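Local coordinates for protein pullulanase (Klebsiella oxytoca, PDB 2YOC) that hydrolyses alpha-1,6-glucosidic linkages in pullulan and related alpha-dextrins and is probably exported through a type 2 secretion system, at residues R207-T212 with K234-A239. Residues are numbered along the deposited sequence; the frame is centred on the assembly and turned at random.
Sequences RYLKLT and KLPDNA
L209 and L211 both set CG beside the backbone N and anti to their own carbonyl carbon (chi1 -51° and -54°), and the CD methyls beyond reach A239 and L235. The proline contact of L209 belongs to CB, which lies against the ring 3.7 Å from P236 CG, the two side chains crossing at about a right angle. Farther out, L209 CD1 reaches the methyl of A239, 3.7 Å from its CB, and also touches L235 CD2. L211 runs beside L235, both pointing the same way, with L211 CD2 3.8 Å from L235 CG. T212 and K234 are exposed and lie side by side on one face of the sheet, T212 OG1 3.4 Å from K234 CB. Their backbones form an antiparallel hydrogen-bonded pair, joined by the reciprocal bonds T212 N to K234 O (3.1 Å) and K234 N to T212 O (2.7 Å). K234 O also receives a CA-H...O contact from L211 CA. Beyond this pair the chains separate, the CA atoms of K210 and P236 standing 6.6 Å apart: P236 has no N-H to donate, and its CD instead rests 3.4 Å from K210 O. K210 turns away, its NZ hydrogen-bonded to L211 O and to V186 O. R207, L209 and L211 share backbone hydrogen bonds with Y190, L188 and V186 of strand 185-191; L211 and L235 also touch L175 of strand 174-176. The arrangement is a single antiparallel bridge followed by L235 and P236, where the chains move apart, with apolar contacts beside it. Residues 207-212 run from beside strand 185-191 into strand 212-214, linking the two outermost strands of the mixed sheet in the pullulanase N2 domain, a member of the E-set group of immunoglobulin-like beta folds.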
loop_
_atom_site.group_PDB
_atom_site.type_symbol
_atom_site.label_atom_id
_atom_site.label_comp_id
_atom_site.label_asym_id
_atom_site.label_seq_id
_atom_site.Cartn_x
_atom_site.Cartn_y
_atom_site.Cartn_z
ATOM N N ARG B 207 17.754 54.278 -31.885
ATOM C CA ARG B 207 18.985 53.497 -31.952
ATOM C C ARG B 207 18.675 52.012 -31.599
ATOM O O ARG B 207 17.749 51.750 -30.833
ATOM C CB ARG B 207 19.970 54.065 -30.912
ATOM C CG ARG B 207 20.589 55.448 -31.185
ATOM C CD ARG B 207 22.119 55.409 -31.150
ATOM N NE ARG B 207 22.654 54.469 -32.148
ATOM C CZ ARG B 207 23.943 54.314 -32.449
ATOM N NH1 ARG B 207 24.870 55.046 -31.838
ATOM N NH2 ARG B 207 24.314 53.424 -33.363
ATOM N N TYR B 208 19.424 51.055 -32.149
ATOM C CA TYR B 208 19.199 49.645 -31.822
ATOM C C TYR B 208 20.501 48.888 -31.830
ATOM O O TYR B 208 21.537 49.472 -32.136
ATOM C CB TYR B 208 18.173 48.971 -32.762
ATOM C CG TYR B 208 18.530 49.024 -34.232
ATOM C CD1 TYR B 208 18.146 50.103 -35.025
ATOM C CD2 TYR B 208 19.272 48.008 -34.828
ATOM C CE1 TYR B 208 18.490 50.169 -36.373
ATOM C CE2 TYR B 208 19.602 48.051 -36.186
ATOM C CZ TYR B 208 19.212 49.137 -36.954
ATOM O OH TYR B 208 19.550 49.221 -38.290
ATOM N N LEU B 209 20.442 47.587 -31.493
ATOM C CA LEU B 209 21.561 46.649 -31.557
ATOM C C LEU B 209 21.045 45.397 -32.277
ATOM O O LEU B 209 19.887 44.995 -32.068
ATOM C CB LEU B 209 22.080 46.230 -30.179
ATOM C CG LEU B 209 22.431 47.260 -29.112
ATOM C CD1 LEU B 209 22.831 46.549 -27.845
ATOM C CD2 LEU B 209 23.561 48.176 -29.544
ATOM N N LYS B 210 21.888 44.780 -33.113
ATOM C CA LYS B 210 21.465 43.584 -33.819
ATOM C C LYS B 210 21.678 42.340 -32.946
ATOM O O LYS B 210 22.760 42.138 -32.383
ATOM C CB LYS B 210 22.115 43.483 -35.223
ATOM C CG LYS B 210 21.773 42.227 -36.055
ATOM C CD LYS B 210 20.386 42.270 -36.745
ATOM C CE LYS B 210 19.917 40.908 -37.237
ATOM N NZ LYS B 210 18.929 40.267 -36.315
ATOM N N LEU B 211 20.620 41.540 -32.792
ATOM C CA LEU B 211 20.719 40.321 -32.004
ATOM C C LEU B 211 20.901 39.103 -32.914
ATOM O O LEU B 211 20.370 39.074 -34.022
ATOM C CB LEU B 211 19.530 40.164 -31.035
ATOM C CG LEU B 211 19.271 41.332 -30.105
ATOM C CD1 LEU B 211 17.975 41.148 -29.388
ATOM C CD2 LEU B 211 20.406 41.499 -29.097
ATOM N N THR B 212 21.708 38.139 -32.479
ATOM C CA THR B 212 22.033 36.954 -33.270
ATOM C C THR B 212 21.614 35.727 -32.495
ATOM O O THR B 212 21.875 35.676 -31.285
ATOM C CB THR B 212 23.544 36.895 -33.616
ATOM O OG1 THR B 212 24.271 36.352 -32.503
ATOM C CG2 THR B 212 24.136 38.266 -34.063
ATOM N N LYS B 234 22.328 36.583 -28.738
ATOM C CA LYS B 234 23.615 37.194 -28.380
ATOM C C LYS B 234 23.584 38.669 -28.744
ATOM O O LYS B 234 23.158 39.013 -29.849
ATOM C CB LYS B 234 24.764 36.481 -29.115
ATOM C CG LYS B 234 26.138 36.724 -28.517
ATOM C CD LYS B 234 27.255 36.198 -29.406
ATOM C CE LYS B 234 28.640 36.205 -28.777
ATOM N NZ LYS B 234 28.847 35.121 -27.769
ATOM N N LEU B 235 24.008 39.548 -27.811
ATOM C CA LEU B 235 24.066 41.005 -28.031
ATOM C C LEU B 235 25.391 41.302 -28.716
ATOM O O LEU B 235 26.330 40.533 -28.502
ATOM C CB LEU B 235 24.037 41.765 -26.689
ATOM C CG LEU B 235 22.697 42.315 -26.223
ATOM C CD1 LEU B 235 21.911 41.260 -25.438
ATOM C CD2 LEU B 235 22.886 43.537 -25.347
ATOM N N PRO B 236 25.543 42.432 -29.475
ATOM C CA PRO B 236 26.857 42.732 -30.075
ATOM C C PRO B 236 27.947 42.938 -29.021
ATOM O O PRO B 236 27.637 43.168 -27.844
ATOM C CB PRO B 236 26.595 43.997 -30.891
ATOM C CG PRO B 236 25.387 44.584 -30.326
ATOM C CD PRO B 236 24.547 43.467 -29.839
ATOM N N ASP B 237 29.222 42.803 -29.418
ATOM C CA ASP B 237 30.322 42.985 -28.468
ATOM C C ASP B 237 30.558 44.453 -28.103
ATOM O O ASP B 237 30.992 44.746 -26.989
ATOM C CB ASP B 237 31.593 42.281 -28.936
ATOM C CG ASP B 237 31.433 40.780 -29.047
ATOM O OD1 ASP B 237 30.748 40.184 -28.170
ATOM O OD2 ASP B 237 31.991 40.195 -30.004
ATOM N N ASN B 238 30.189 45.370 -29.019
ATOM C CA ASN B 238 30.293 46.816 -28.835
ATOM C C ASN B 238 29.229 47.358 -27.863
ATOM O O ASN B 238 29.291 48.536 -27.507
ATOM C CB ASN B 238 30.196 47.545 -30.195
ATOM C CG ASN B 238 28.840 47.442 -30.867
ATOM O OD1 ASN B 238 28.561 46.484 -31.600
ATOM N ND2 ASN B 238 27.974 48.438 -30.655
ATOM N N ALA B 239 28.234 46.537 -27.482
ATOM C CA ALA B 239 27.147 46.961 -26.599
ATOM C C ALA B 239 27.636 47.559 -25.265
ATOM O O ALA B 239 28.471 46.969 -24.574
ATOM C CB ALA B 239 26.177 45.811 -26.356
#